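Acyl-coenzyme A oxidase 3 (Yarrowia lipolytica, PDB 5YS9) oxidises acyl-CoA thioesters to their (2E)-enoyl forms with FAD and molecular oxygen, releasing hydrogen peroxide, in peroxisomal fatty acid beta-oxidation. Local coordinates at residues Leu62-Met76 with Thr84-Trp96. Numbering follows the deposited sequence.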
# COMPACT_ATOMS: atom_id res chain seq x y z
N LEU A 62 5.24 -28.17 -8.29
CA LEU A 62 5.66 -27.25 -7.25
C LEU A 62 5.05 -27.50 -5.89
O LEU A 62 5.73 -27.54 -4.89
CB LEU A 62 5.30 -25.82 -7.68
CG LEU A 62 6.04 -25.20 -8.86
CD1 LEU A 62 5.24 -24.06 -9.46
CD2 LEU A 62 7.40 -24.72 -8.44
N GLU A 63 3.75 -27.68 -5.88
CA GLU A 63 3.00 -27.82 -4.64
C GLU A 63 3.32 -29.09 -3.88
O GLU A 63 3.29 -29.12 -2.67
CB GLU A 63 1.52 -27.60 -4.88
CG GLU A 63 0.75 -28.82 -5.26
CD GLU A 63 -0.68 -28.48 -5.57
OE1 GLU A 63 -1.55 -28.92 -4.82
OE2 GLU A 63 -0.92 -27.76 -6.54
N ARG A 64 3.56 -30.14 -4.62
CA ARG A 64 3.89 -31.44 -4.08
C ARG A 64 5.28 -31.50 -3.47
O ARG A 64 5.56 -32.37 -2.68
CB ARG A 64 3.71 -32.51 -5.14
CG ARG A 64 2.27 -32.91 -5.36
CD ARG A 64 2.17 -34.03 -6.35
NE ARG A 64 0.83 -34.56 -6.50
CZ ARG A 64 0.52 -35.55 -7.31
NH1 ARG A 64 1.45 -36.11 -8.04
NH2 ARG A 64 -0.73 -35.97 -7.39
N ASP A 65 6.15 -30.58 -3.86
CA ASP A 65 7.53 -30.63 -3.42
C ASP A 65 7.66 -30.26 -1.95
O ASP A 65 7.33 -29.16 -1.54
CB ASP A 65 8.34 -29.68 -4.27
CG ASP A 65 9.80 -30.01 -4.27
OD1 ASP A 65 10.32 -30.40 -3.23
OD2 ASP A 65 10.42 -29.88 -5.32
N PRO A 66 8.14 -31.18 -1.13
CA PRO A 66 8.17 -30.97 0.31
C PRO A 66 9.07 -29.82 0.74
O PRO A 66 8.71 -29.10 1.65
CB PRO A 66 8.70 -32.30 0.84
CG PRO A 66 8.37 -33.27 -0.22
CD PRO A 66 8.60 -32.53 -1.48
N VAL A 67 10.22 -29.66 0.12
CA VAL A 67 11.11 -28.58 0.46
C VAL A 67 10.52 -27.21 0.11
O VAL A 67 10.74 -26.25 0.81
CB VAL A 67 12.55 -28.83 -0.03
CG1 VAL A 67 12.57 -29.69 -1.26
CG2 VAL A 67 13.33 -27.54 -0.22
N LEU A 68 9.77 -27.14 -0.97
CA LEU A 68 9.07 -25.92 -1.38
C LEU A 68 7.92 -25.40 -0.50
O LEU A 68 7.58 -24.25 -0.60
CB LEU A 68 8.61 -26.02 -2.83
CG LEU A 68 9.71 -26.29 -3.84
CD1 LEU A 68 9.19 -26.12 -5.25
CD2 LEU A 68 10.91 -25.41 -3.59
N ASN A 69 7.40 -26.22 0.39
CA ASN A 69 6.15 -25.92 1.04
C ASN A 69 6.17 -24.55 1.72
O ASN A 69 7.05 -24.23 2.49
CB ASN A 69 5.93 -27.02 2.06
CG ASN A 69 4.68 -26.84 2.87
OD1 ASN A 69 3.59 -27.05 2.38
ND2 ASN A 69 4.84 -26.50 4.12
N VAL A 70 5.15 -23.75 1.43
CA VAL A 70 5.09 -22.38 1.88
C VAL A 70 4.23 -22.24 3.11
O VAL A 70 4.25 -21.20 3.74
CB VAL A 70 4.62 -21.43 0.76
CG1 VAL A 70 5.70 -21.37 -0.32
CG2 VAL A 70 3.27 -21.85 0.18
N SER A 71 3.55 -23.30 3.50
CA SER A 71 2.57 -23.22 4.61
C SER A 71 3.06 -22.45 5.90
O SER A 71 2.29 -21.72 6.50
CB SER A 71 2.08 -24.61 4.96
OG SER A 71 1.70 -24.61 6.32
N GLY A 72 4.33 -22.59 6.26
CA GLY A 72 4.85 -21.97 7.49
C GLY A 72 5.76 -20.79 7.29
O GLY A 72 6.43 -20.36 8.22
N ASP A 73 5.77 -20.23 6.08
CA ASP A 73 6.66 -19.13 5.76
C ASP A 73 6.26 -17.81 6.46
O ASP A 73 7.10 -16.93 6.63
CB ASP A 73 6.77 -18.92 4.24
CG ASP A 73 7.49 -20.05 3.50
OD1 ASP A 73 7.85 -21.08 4.09
OD2 ASP A 73 7.70 -19.92 2.29
N TYR A 74 5.00 -17.64 6.88
CA TYR A 74 4.64 -16.36 7.47
C TYR A 74 5.36 -16.09 8.82
O TYR A 74 5.60 -14.94 9.17
CB TYR A 74 3.12 -16.16 7.56
CG TYR A 74 2.37 -16.26 6.23
CD1 TYR A 74 2.53 -15.29 5.19
CD2 TYR A 74 1.49 -17.31 6.01
CE1 TYR A 74 1.82 -15.40 3.98
CE2 TYR A 74 0.80 -17.46 4.79
CZ TYR A 74 0.96 -16.50 3.79
OH TYR A 74 0.21 -16.68 2.67
N ASP A 75 5.75 -17.14 9.53
CA ASP A 75 6.32 -17.05 10.84
C ASP A 75 7.84 -17.06 10.80
O ASP A 75 8.48 -17.03 11.86
CB ASP A 75 5.86 -18.24 11.70
CG ASP A 75 4.35 -18.24 11.98
OD1 ASP A 75 3.93 -17.35 12.73
OD2 ASP A 75 3.61 -19.15 11.48
N MET A 76 8.42 -17.14 9.61
CA MET A 76 9.86 -17.33 9.46
C MET A 76 10.58 -16.01 9.60
O MET A 76 10.26 -15.10 8.84
CB MET A 76 10.24 -17.88 8.08
CG MET A 76 10.06 -19.36 7.91
SD MET A 76 10.84 -19.88 6.38
CE MET A 76 10.15 -21.52 6.25
N THR A 84 16.41 -21.22 3.79
CA THR A 84 15.51 -22.15 3.11
C THR A 84 15.45 -21.81 1.66
O THR A 84 15.25 -22.70 0.81
CB THR A 84 14.08 -22.18 3.71
OG1 THR A 84 13.61 -20.86 3.91
CG2 THR A 84 14.05 -22.92 5.07
N ALA A 85 15.68 -20.56 1.30
CA ALA A 85 15.73 -20.26 -0.15
C ALA A 85 16.82 -21.05 -0.87
O ALA A 85 16.65 -21.37 -2.03
CB ALA A 85 15.86 -18.79 -0.43
N VAL A 86 17.92 -21.36 -0.20
CA VAL A 86 18.97 -22.14 -0.84
C VAL A 86 18.54 -23.58 -1.02
O VAL A 86 18.69 -24.13 -2.10
CB VAL A 86 20.33 -22.04 -0.12
CG1 VAL A 86 21.37 -22.92 -0.81
CG2 VAL A 86 20.80 -20.59 -0.12
N ALA A 87 17.92 -24.16 -0.01
CA ALA A 87 17.42 -25.51 -0.09
C ALA A 87 16.37 -25.57 -1.18
O ALA A 87 16.26 -26.55 -1.91
CB ALA A 87 16.85 -25.93 1.24
N ARG A 88 15.58 -24.52 -1.27
CA ARG A 88 14.58 -24.42 -2.30
C ARG A 88 15.22 -24.39 -3.70
O ARG A 88 14.73 -25.00 -4.62
CB ARG A 88 13.67 -23.23 -2.03
CG ARG A 88 12.40 -23.57 -1.27
CD ARG A 88 12.38 -23.10 0.18
NE ARG A 88 11.54 -21.93 0.32
CZ ARG A 88 10.53 -21.79 1.17
NH1 ARG A 88 10.20 -22.75 2.01
NH2 ARG A 88 9.86 -20.67 1.18
N ILE A 89 16.33 -23.68 -3.84
CA ILE A 89 17.05 -23.61 -5.10
C ILE A 89 17.60 -24.97 -5.53
O ILE A 89 17.56 -25.32 -6.69
CB ILE A 89 18.13 -22.50 -5.05
CG1 ILE A 89 17.49 -21.13 -5.22
CG2 ILE A 89 19.17 -22.67 -6.13
CD1 ILE A 89 18.28 -19.99 -4.65
N ALA A 90 18.11 -25.73 -4.57
CA ALA A 90 18.64 -27.06 -4.82
C ALA A 90 17.56 -28.01 -5.35
O ALA A 90 17.81 -28.75 -6.31
CB ALA A 90 19.27 -27.61 -3.56
N ALA A 91 16.37 -27.96 -4.74
CA ALA A 91 15.19 -28.68 -5.24
C ALA A 91 14.79 -28.22 -6.63
O ALA A 91 14.69 -29.04 -7.50
CB ALA A 91 14.01 -28.55 -4.29
N LEU A 92 14.57 -26.93 -6.87
CA LEU A 92 14.17 -26.46 -8.22
C LEU A 92 15.17 -26.87 -9.30
O LEU A 92 14.81 -27.12 -10.46
CB LEU A 92 14.02 -24.94 -8.24
CG LEU A 92 12.82 -24.40 -7.43
CD1 LEU A 92 12.84 -22.89 -7.23
CD2 LEU A 92 11.51 -24.86 -8.03
N SER A 93 16.44 -26.90 -8.88
CA SER A 93 17.55 -27.29 -9.72
C SER A 93 17.43 -28.64 -10.42
O SER A 93 18.00 -28.82 -11.48
CB SER A 93 18.87 -27.17 -8.97
OG SER A 93 19.54 -28.37 -8.93
N GLY A 94 16.65 -29.55 -9.85
CA GLY A 94 16.30 -30.80 -10.51
C GLY A 94 15.56 -30.68 -11.85
O GLY A 94 15.62 -31.58 -12.66
N HIS A 95 14.86 -29.57 -12.07
CA HIS A 95 14.08 -29.42 -13.30
C HIS A 95 14.91 -28.75 -14.42
O HIS A 95 14.47 -28.66 -15.55
CB HIS A 95 12.76 -28.64 -13.01
CG HIS A 95 11.94 -29.20 -11.87
ND1 HIS A 95 11.20 -30.37 -11.97
CD2 HIS A 95 11.72 -28.74 -10.61
CE1 HIS A 95 10.58 -30.60 -10.82
NE2 HIS A 95 10.89 -29.63 -9.98
N TRP A 96 16.11 -28.28 -14.14
CA TRP A 96 16.85 -27.57 -15.17
C TRP A 96 17.24 -28.46 -16.31
O TRP A 96 17.30 -28.02 -17.44
CB TRP A 96 18.13 -26.96 -14.63
CG TRP A 96 17.92 -26.04 -13.55
CD1 TRP A 96 16.74 -25.44 -13.18
CD2 TRP A 96 18.92 -25.56 -12.68
NE1 TRP A 96 16.96 -24.62 -12.12
CE2 TRP A 96 18.29 -24.67 -11.79
CE3 TRP A 96 20.29 -25.80 -12.57
CZ2 TRP A 96 19.01 -24.01 -10.78
CZ3 TRP A 96 21.00 -25.15 -11.55
CH2 TRP A 96 20.35 -24.27 -10.67
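Arg-88 meets Asp-73 by way of a chain bent at both chi2 and chi3, which swings the guanidinium off its helix toward the turn at Val-70 to Asp-73; from the other segment, chi1 of -68° puts CG of Asp-73 anti to its carbonyl carbon, beside the backbone N, with the carboxylate directed at Arg-88. The two side chains come from opposite directions. NH2 of Arg-88 gives a salt-bridge hydrogen bond to OD2 of Asp-73 (2.5 Å), keeping nearly to the guanidinium plane but reaching the syn side of the oxygen from out of the carboxylate plane, the two planes lying 32° apart. Above one guanidinium face stands the hydroxyl of Thr-84, itself bonded to the carbonyl of Gln-80, and over the opposite face, offset toward the rim, lies the carbonyl O of Leu-68. Asp-115 makes a second salt bridge to the same NH2, so two carboxylates probably stabilise the positive charge of this buried arginine.

The aliphatic part of Arg-88 serves the apolar packing: CD2 of Leu-68 crosses it at an angle, 3.8 Å from CB of Arg-88, while CD1 of Leu-68 meets CD2 of Leu-92 at 3.8 Å. Val-67 straddles the helix surface, with CG1 against CB of Ala-91 (3.5 Å) and CG2 near the carbonyl O of Ala-87 (3.5 Å). The whole exemplifies a helix-connecting segment folded back on the following helix, here joining helices 49-63 and 78-92 in the N-terminal helical domain of the acyl-CoA oxidase fold.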